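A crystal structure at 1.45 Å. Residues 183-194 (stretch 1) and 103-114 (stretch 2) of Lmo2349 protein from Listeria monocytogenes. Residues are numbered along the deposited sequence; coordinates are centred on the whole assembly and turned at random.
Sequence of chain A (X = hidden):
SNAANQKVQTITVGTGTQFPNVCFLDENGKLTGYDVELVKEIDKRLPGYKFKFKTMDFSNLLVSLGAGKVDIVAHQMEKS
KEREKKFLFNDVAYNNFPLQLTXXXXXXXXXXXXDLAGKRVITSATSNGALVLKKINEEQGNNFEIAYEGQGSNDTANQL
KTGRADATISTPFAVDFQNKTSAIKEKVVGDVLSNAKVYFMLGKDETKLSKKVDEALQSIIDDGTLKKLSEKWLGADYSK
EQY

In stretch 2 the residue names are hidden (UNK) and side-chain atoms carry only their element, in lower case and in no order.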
ATOM      1  N   ALA A 183      19.558   8.324   4.882  1.00 16.76           N
ATOM      2  CA  ALA A 183      20.922   7.775   4.830  1.00 17.90           C
ATOM      3  C   ALA A 183      20.926   6.314   4.397  1.00 18.40           C
ATOM      4  O   ALA A 183      21.906   5.857   3.813  1.00 19.23           O
ATOM      5  CB  ALA A 183      21.619   7.932   6.186  1.00 21.15           C
ATOM      6  N   ILE A 184      19.821   5.594   4.643  1.00 14.35           N
ATOM      7  CA  ILE A 184      19.749   4.181   4.307  1.00 14.74           C
ATOM      8  C   ILE A 184      19.190   4.140   2.882  1.00 14.80           C
ATOM      9  O   ILE A 184      17.994   4.411   2.685  1.00 20.48           O
ATOM     10  CB  ILE A 184      18.821   3.386   5.285  1.00 16.85           C
ATOM     11  CG1 ILE A 184      19.238   3.632   6.756  1.00 19.73           C
ATOM     12  CG2 ILE A 184      18.762   1.883   4.880  1.00 19.07           C
ATOM     13  CD1 ILE A 184      18.119   3.358   7.765  1.00 22.91           C
ATOM     14  N   LYS A 185      20.016   3.816   1.899  1.00 14.08           N
ATOM     15  CA  LYS A 185      19.523   3.670   0.496  1.00 12.60           C
ATOM     16  C   LYS A 185      19.152   2.235   0.210  1.00 13.43           C
ATOM     17  O   LYS A 185      19.939   1.307   0.441  1.00 15.48           O
ATOM     18  CB  LYS A 185      20.593   4.126  -0.495  1.00 14.72           C
ATOM     19  CG  LYS A 185      21.137   5.525  -0.278  1.00 19.21           C
ATOM     20  CD  LYS A 185      20.085   6.628  -0.342  1.00 22.48           C
ATOM     21  CE  LYS A 185      20.804   7.977  -0.210  1.00 22.72           C
ATOM     22  NZ  LYS A 185      19.869   9.122  -0.314  1.00 22.80           N
ATOM     23  N   GLU A 186      17.959   2.071  -0.336  1.00 13.06           N
ATOM     24  CA  GLU A 186      17.440   0.777  -0.738  1.00 11.91           C
ATOM     25  C   GLU A 186      17.340   0.717  -2.230  1.00 10.18           C
ATOM     26  O   GLU A 186      17.325   1.731  -2.933  1.00 12.01           O
ATOM     27  CB  GLU A 186      16.061   0.583  -0.156  1.00 15.37           C
ATOM     28  CG  GLU A 186      16.064   0.497   1.359  1.00 17.65           C
ATOM     29  CD  GLU A 186      14.678   0.365   1.955  1.00 21.92           C
ATOM     30  OE1 GLU A 186      13.712   0.225   1.193  1.00 30.05           O
ATOM     31  OE2 GLU A 186      14.525   0.504   3.196  1.00 23.52           O
ATOM     32  N   LYS A 187      17.318  -0.494  -2.755  1.00 10.42           N
ATOM     33  CA  LYS A 187      17.093  -0.699  -4.209  1.00  9.22           C
ATOM     34  C   LYS A 187      16.232  -1.946  -4.412  1.00  8.13           C
ATOM     35  O   LYS A 187      16.363  -2.918  -3.661  1.00  8.99           O
ATOM     36  CB  LYS A 187      18.407  -0.764  -4.993  1.00 11.60           C
ATOM     37  CG  LYS A 187      19.190  -2.030  -4.790  1.00 12.17           C
ATOM     38  CD  LYS A 187      20.479  -2.022  -5.580  1.00 11.35           C
ATOM     39  CE  LYS A 187      21.290  -3.264  -5.256  1.00 13.12           C
ATOM     40  NZ  LYS A 187      22.646  -3.131  -5.844  1.00 16.92           N
ATOM     41  N   VAL A 188      15.401  -1.924  -5.457  1.00  9.44           N
ATOM     42  CA  VAL A 188      14.714  -3.147  -5.892  1.00 10.14           C
ATOM     43  C   VAL A 188      15.682  -4.012  -6.686  1.00 10.17           C
ATOM     44  O   VAL A 188      16.590  -3.504  -7.387  1.00 10.64           O
ATOM     45  CB  VAL A 188      13.427  -2.830  -6.727  1.00 10.63           C
ATOM     46  CG1 VAL A 188      12.407  -2.100  -5.856  1.00 11.44           C
ATOM     47  CG2 VAL A 188      13.731  -2.054  -8.006  1.00 12.11           C
ATOM     48  N   VAL A 189      15.515  -5.322  -6.562  1.00  9.33           N
ATOM     49  CA  VAL A 189      16.326  -6.297  -7.285  1.00  9.64           C
ATOM     50  C   VAL A 189      15.406  -7.377  -7.812  1.00 11.27           C
ATOM     51  O   VAL A 189      14.339  -7.630  -7.268  1.00 11.07           O
ATOM     52  CB  VAL A 189      17.460  -6.909  -6.441  1.00  9.03           C
ATOM     53  CG1 VAL A 189      18.490  -5.846  -6.070  1.00 10.66           C
ATOM     54  CG2 VAL A 189      16.942  -7.625  -5.216  1.00 11.25           C
ATOM     55  N   GLY A 190      15.840  -8.078  -8.840  1.00 10.70           N
ATOM     56  CA  GLY A 190      15.149  -9.270  -9.240  1.00 10.72           C
ATOM     57  C   GLY A 190      13.867  -8.999  -9.985  1.00 11.22           C
ATOM     58  O   GLY A 190      13.565  -7.873 -10.445  1.00 11.57           O
ATOM     59  N   ASP A 191      13.072 -10.054 -10.055  1.00 10.70           N
ATOM     60  CA  ASP A 191      11.858 -10.027 -10.865  1.00 10.27           C
ATOM     61  C   ASP A 191      10.683  -9.464 -10.096  1.00  9.14           C
ATOM     62  O   ASP A 191      10.675  -9.453  -8.847  1.00 10.42           O
ATOM     63  CB  ASP A 191      11.557 -11.409 -11.388  1.00 13.01           C
ATOM     64  CG  ASP A 191      12.635 -11.913 -12.386  1.00 15.73           C
ATOM     65  OD1 ASP A 191      13.334 -11.067 -13.014  1.00 13.51           O
ATOM     66  OD2 ASP A 191      12.769 -13.138 -12.478  1.00 22.08           O
ATOM     67  N   VAL A 192       9.701  -8.980 -10.823  1.00  9.95           N
ATOM     68  CA  VAL A 192       8.436  -8.577 -10.206  1.00  9.09           C
ATOM     69  C   VAL A 192       7.696  -9.828  -9.720  1.00  9.50           C
ATOM     70  O   VAL A 192       7.425 -10.745 -10.496  1.00 12.59           O
ATOM     71  CB  VAL A 192       7.604  -7.754 -11.181  1.00  9.22           C
ATOM     72  CG1 VAL A 192       6.204  -7.422 -10.629  1.00 11.51           C
ATOM     73  CG2 VAL A 192       8.314  -6.488 -11.568  1.00 11.25           C
ATOM     74  N   LEU A 193       7.425  -9.864  -8.405  1.00  8.87           N
ATOM     75  CA  LEU A 193       6.849 -11.008  -7.726  1.00  8.46           C
ATOM     76  C   LEU A 193       5.341 -10.950  -7.639  1.00  8.67           C
ATOM     77  O   LEU A 193       4.719 -11.977  -7.380  1.00 11.48           O
ATOM     78  CB  LEU A 193       7.440 -11.128  -6.323  1.00  9.03           C
ATOM     79  CG  LEU A 193       8.981 -11.257  -6.228  1.00  9.13           C
ATOM     80  CD1 LEU A 193       9.406 -11.197  -4.756  1.00 11.31           C
ATOM     81  CD2 LEU A 193       9.522 -12.476  -6.975  1.00 12.15           C
ATOM     82  N   SER A 194       4.774  -9.774  -7.842  1.00  8.77           N
ATOM     83  CA  SER A 194       3.337  -9.563  -7.826  1.00  9.47           C
ATOM     84  C   SER A 194       3.092  -8.236  -8.538  1.00  9.20           C
ATOM     85  O   SER A 194       3.870  -7.302  -8.357  1.00 10.07           O
ATOM     86  CB  SER A 194       2.861  -9.478  -6.363  1.00 12.55           C
ATOM     87  OG  SER A 194       1.466  -9.113  -6.273  1.00 15.13           O
ATOM     88  N   UNK A 103      16.617  -4.440  -1.190  1.00  8.75           N
ATOM     89  CA  UNK A 103      17.824  -4.654  -0.406  1.00  8.77           C
ATOM     90  C   UNK A 103      18.577  -3.337  -0.204  1.00  8.31           C
ATOM     91  O   UNK A 103      18.257  -2.321  -0.801  1.00  9.54           O
ATOM     92  c   UNK A 103      19.159  -5.148  -2.497  1.00 11.05           C
ATOM     93  c   UNK A 103      18.070  -7.056  -1.202  1.00  9.10           C
ATOM     94  c   UNK A 103      18.739  -5.674  -1.113  1.00  8.64           C
ATOM     95  N   UNK A 104      19.570  -3.354   0.676  1.00 10.42           N
ATOM     96  CA  UNK A 104      20.527  -2.226   0.735  1.00 11.37           C
ATOM     97  C   UNK A 104      21.182  -2.019  -0.628  1.00 11.15           C
ATOM     98  O   UNK A 104      21.493  -2.971  -1.337  1.00 10.96           O
ATOM     99  c   UNK A 104      20.944  -0.938   3.453  1.00 19.69           C
ATOM    100  c   UNK A 104      21.447  -2.348   3.121  1.00 20.82           C
ATOM    101  c   UNK A 104      22.872  -2.605   3.694  1.00 20.91           C
ATOM    102  c   UNK A 104      21.605  -2.541   1.701  1.00 14.88           C
ATOM    103  N   UNK A 105      21.430  -0.773  -0.989  1.00 12.79           N
ATOM    104  CA  UNK A 105      21.971  -0.479  -2.299  1.00 12.25           C
ATOM    105  C   UNK A 105      23.308  -1.184  -2.556  1.00 11.47           C
ATOM    106  O   UNK A 105      23.602  -1.566  -3.690  1.00 13.54           O
ATOM    107  c   UNK A 105      22.532   1.395  -3.848  1.00 18.83           C
ATOM    108  o   UNK A 105      21.676   1.363  -4.752  1.00 19.69           O
ATOM    109  o   UNK A 105      23.735   1.678  -4.025  1.00 24.27           O
ATOM    110  c   UNK A 105      22.128   1.033  -2.470  1.00 15.74           C
ATOM    111  N   UNK A 106      24.080  -1.404  -1.490  1.00 11.72           N
ATOM    112  CA  UNK A 106      25.403  -2.070  -1.626  1.00 11.24           C
ATOM    113  C   UNK A 106      25.305  -3.593  -1.842  1.00  9.81           C
ATOM    114  O   UNK A 106      26.308  -4.262  -2.124  1.00 12.42           O
ATOM    115  c   UNK A 106      26.264  -1.774  -0.378  1.00 12.20           C
ATOM    116  o   UNK A 106      25.639  -2.276   0.786  1.00 13.74           O
ATOM    117  N   UNK A 107      24.124  -4.162  -1.611  1.00 10.02           N
ATOM    118  CA  UNK A 107      23.986  -5.636  -1.592  1.00  9.76           C
ATOM    119  C   UNK A 107      23.637  -6.149  -2.986  1.00 10.83           C
ATOM    120  O   UNK A 107      22.590  -5.781  -3.543  1.00 11.44           O
ATOM    121  c   UNK A 107      22.864  -7.514  -0.295  1.00  8.84           C
ATOM    122  o   UNK A 107      23.622  -8.302  -0.888  1.00 10.17           O
ATOM    123  c   UNK A 107      22.922  -6.023  -0.589  1.00  9.33           C
ATOM    124  n   UNK A 107      21.958  -7.903   0.614  1.00  9.48           N
ATOM    125  N   UNK A 108      24.537  -6.936  -3.571  1.00 10.16           N
ATOM    126  CA  UNK A 108      24.313  -7.595  -4.842  1.00  8.96           C
ATOM    127  C   UNK A 108      24.215  -9.110  -4.729  1.00 10.06           C
ATOM    128  O   UNK A 108      24.293  -9.832  -5.731  1.00 11.10           O
ATOM    129  c   UNK A 108      25.344  -5.687  -6.084  1.00 11.27           C
ATOM    130  n   UNK A 108      26.402  -4.938  -5.752  1.00 13.05           N
ATOM    131  c   UNK A 108      25.409  -7.182  -5.799  1.00 10.24           C
ATOM    132  o   UNK A 108      24.331  -5.224  -6.600  1.00 13.92           O
ATOM    133  N   UNK A 109      24.007  -9.586  -3.505  1.00  8.75           N
ATOM    134  CA  UNK A 109      23.986 -11.029  -3.279  1.00  9.15           C
ATOM    135  C   UNK A 109      22.660 -11.706  -3.586  1.00  9.28           C
ATOM    136  O   UNK A 109      22.580 -12.936  -3.694  1.00 10.70           O
ATOM    137  c   UNK A 109      24.436 -11.350  -1.872  1.00  9.69           C
ATOM    138  o   UNK A 109      23.475 -11.008  -0.882  1.00  9.12           O
ATOM    139  N   UNK A 110      21.621 -10.894  -3.776  1.00  9.21           N
ATOM    140  CA  UNK A 110      20.252 -11.414  -3.977  1.00  9.24           C
ATOM    141  C   UNK A 110      19.654 -10.874  -5.299  1.00  9.43           C
ATOM    142  O   UNK A 110      19.647  -9.674  -5.541  1.00 10.55           O
ATOM    143  c   UNK A 110      19.349 -10.948  -2.801  1.00  9.17           C
ATOM    144  c   UNK A 110      19.343 -10.866  -0.227  1.00 10.30           C
ATOM    145  c   UNK A 110      19.793 -11.565  -1.507  1.00 10.00           C
ATOM    146  c   UNK A 110      17.888 -11.249  -3.068  1.00 11.27           C
ATOM    147  N   UNK A 111      19.194 -11.794  -6.130  1.00 10.67           N
ATOM    148  CA  UNK A 111      18.406 -11.475  -7.292  1.00 11.35           C
ATOM    149  C   UNK A 111      17.146 -12.317  -7.256  1.00 11.77           C
ATOM    150  O   UNK A 111      16.082 -11.778  -7.055  1.00 13.95           O
ATOM    151  c   UNK A 111      18.458 -11.073  -9.773  1.00 17.39           C
ATOM    152  c   UNK A 111      19.228 -11.616  -8.587  1.00 12.81           C
ATOM    153  o   UNK A 111      17.453 -11.626 -10.131  1.00 16.12           O
ATOM    154  n   UNK A 111      18.819  -9.874 -10.222  1.00 21.67           N
ATOM    155  N   UNK A 112      17.253 -13.623  -7.428  1.00 11.71           N
ATOM    156  CA  UNK A 112      16.135 -14.539  -7.295  1.00 10.79           C
ATOM    157  C   UNK A 112      15.750 -14.688  -5.824  1.00  9.46           C
ATOM    158  O   UNK A 112      16.584 -14.586  -4.928  1.00 11.41           O
ATOM    159  c   UNK A 112      16.596 -15.915  -7.764  1.00 13.87           C
ATOM    160  o   UNK A 112      15.594 -16.904  -7.631  1.00 15.80           O
ATOM    161  N   UNK A 113      14.490 -15.077  -5.582  1.00 10.49           N
ATOM    162  CA  UNK A 113      14.108 -15.519  -4.249  1.00  9.88           C
ATOM    163  C   UNK A 113      14.891 -16.750  -3.803  1.00  9.74           C
ATOM    164  O   UNK A 113      15.003 -17.020  -2.613  1.00  8.92           O
ATOM    165  c   UNK A 113      11.813 -14.480  -4.357  1.00 12.63           C
ATOM    166  c   UNK A 113      12.621 -15.772  -4.096  1.00 10.36           C
ATOM    167  o   UNK A 113      12.245 -16.740  -5.057  1.00 10.45           O
ATOM    168  N   UNK A 114      15.411 -17.523  -4.746  1.00 10.47           N
ATOM    169  CA  UNK A 114      16.248 -18.675  -4.373  1.00  9.69           C
ATOM    170  C   UNK A 114      17.504 -18.196  -3.612  1.00  9.22           C
ATOM    171  O   UNK A 114      18.013 -18.920  -2.753  1.00 11.60           O
ATOM    172  c   UNK A 114      16.643 -19.505  -5.602  1.00 12.26           C
ATOM    173  n   UNK A 114      13.843 -22.157  -7.543  1.00 33.31           N
ATOM    174  c   UNK A 114      15.476 -20.159  -6.329  1.00 15.97           C
ATOM    175  c   UNK A 114      14.698 -21.276  -8.384  1.00 30.47           C
ATOM    176  c   UNK A 114      15.911 -20.878  -7.605  1.00 23.04           C
TER
HETATM  177  O   HOH W   1      19.282   2.805  -4.464  1.00 26.96           O
HETATM  178  O   HOH W   2      13.347 -11.941  -7.292  1.00 16.96           O
HETATM  179  O   HOH W   3      14.755 -12.652 -10.020  1.00 28.66           O

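Position 103 carries three carbons, one bearing the other two, and one of these lies 3.9 Å from CG of Lys 187. This is a beta-branched aliphatic side chain, Val 103. Its N donates to Lys 187 O (2.9 Å) and its O accepts from Lys 187 N (2.8 Å), the paired bonds of an antiparallel bridge; its CG2 also packs 3.7 Å from Val 189 CG1. A compact branched residue suits an extended, buried site.

Position 104 has four carbons, forked at the second; CB points away, yet one terminal carbon returns to 3.8 Å from Ile 184 CG2, a reach the longer stem allows. This is Leu 104.

At 105, two carbons end in two oxygens, a carboxylate; CB lies 4.0 Å from Lys 185 CB and one oxygen 3.7 Å from Lys 187 CD. This is Asp 105. Its N donates to Lys 185 O (2.9 Å). The short acid at this exposed site lets OD1 take a bond from water 1 (2.8 Å), which also donates to Glu 186 O (2.7 Å).

Position 106 has one carbon and one oxygen, and touches nothing on stretch 1: Ser 106, a small polar residue suited to an exposed turn.

Position 107 shows two carbons, the second bearing one oxygen and one nitrogen, and the side chain stays 5.7 Å from stretch 1: Asn 107. Its N donates to Leu 104 O (2.9 Å), closing a type I turn, and its OD1 accepts from the N of residue 109 (2.9 Å), so the amide oxygen ties the loop together.

The same amide pattern recurs at 108, with its oxygen 2.8 Å from NZ of Lys 187. This is Asn 108, whose OD1 accepts a hydrogen bond from that ammonium.

Position 109, one carbon and one oxygen, is out of reach of stretch 1: Ser 109. Its OG donates to Asn 107 OD1 (2.7 Å), holding the loop.

Position 110 has four carbons, forked at the first, with the one-carbon arm 4.3 Å from Val 189 CG2: Ile 110. A branched apolar side chain suits a buried place beside a valine.

Position 111 is another amide, its oxygen 3.4 Å from Gly 190 CA: Asn 111. Water 3 donates to its OD1 (2.9 Å). An ideal CB on Gly 190 would clash with Asn 111 O at 2.3 Å, so glycine fits there.

Position 112, one carbon and one oxygen, points away: Ser 112. Its OG accepts from the N of residue 114 (3.0 Å).

At 113 one carbon bears an oxygen and a carbon, the latter 4.0 Å from Leu 193 CD2: Thr 113, whose methyl offers an apolar surface.

Position 114, four carbons in a row ending in nitrogen, makes no contact: Lys 114, suitably exposed.

The contact thus joins a short antiparallel pairing to a lysine anchor: Lys 187 NZ donates to Asp 105 O (2.8 Å) as well as to Asn 108, while valines pack nearby. Water 1 bridges Asp 105 and Glu 186, and two further waters link Asn 111 to Asp 191 N through weak bonds at the latter.

Stretch 2, residues 103-114: VLDSNNSINSTK
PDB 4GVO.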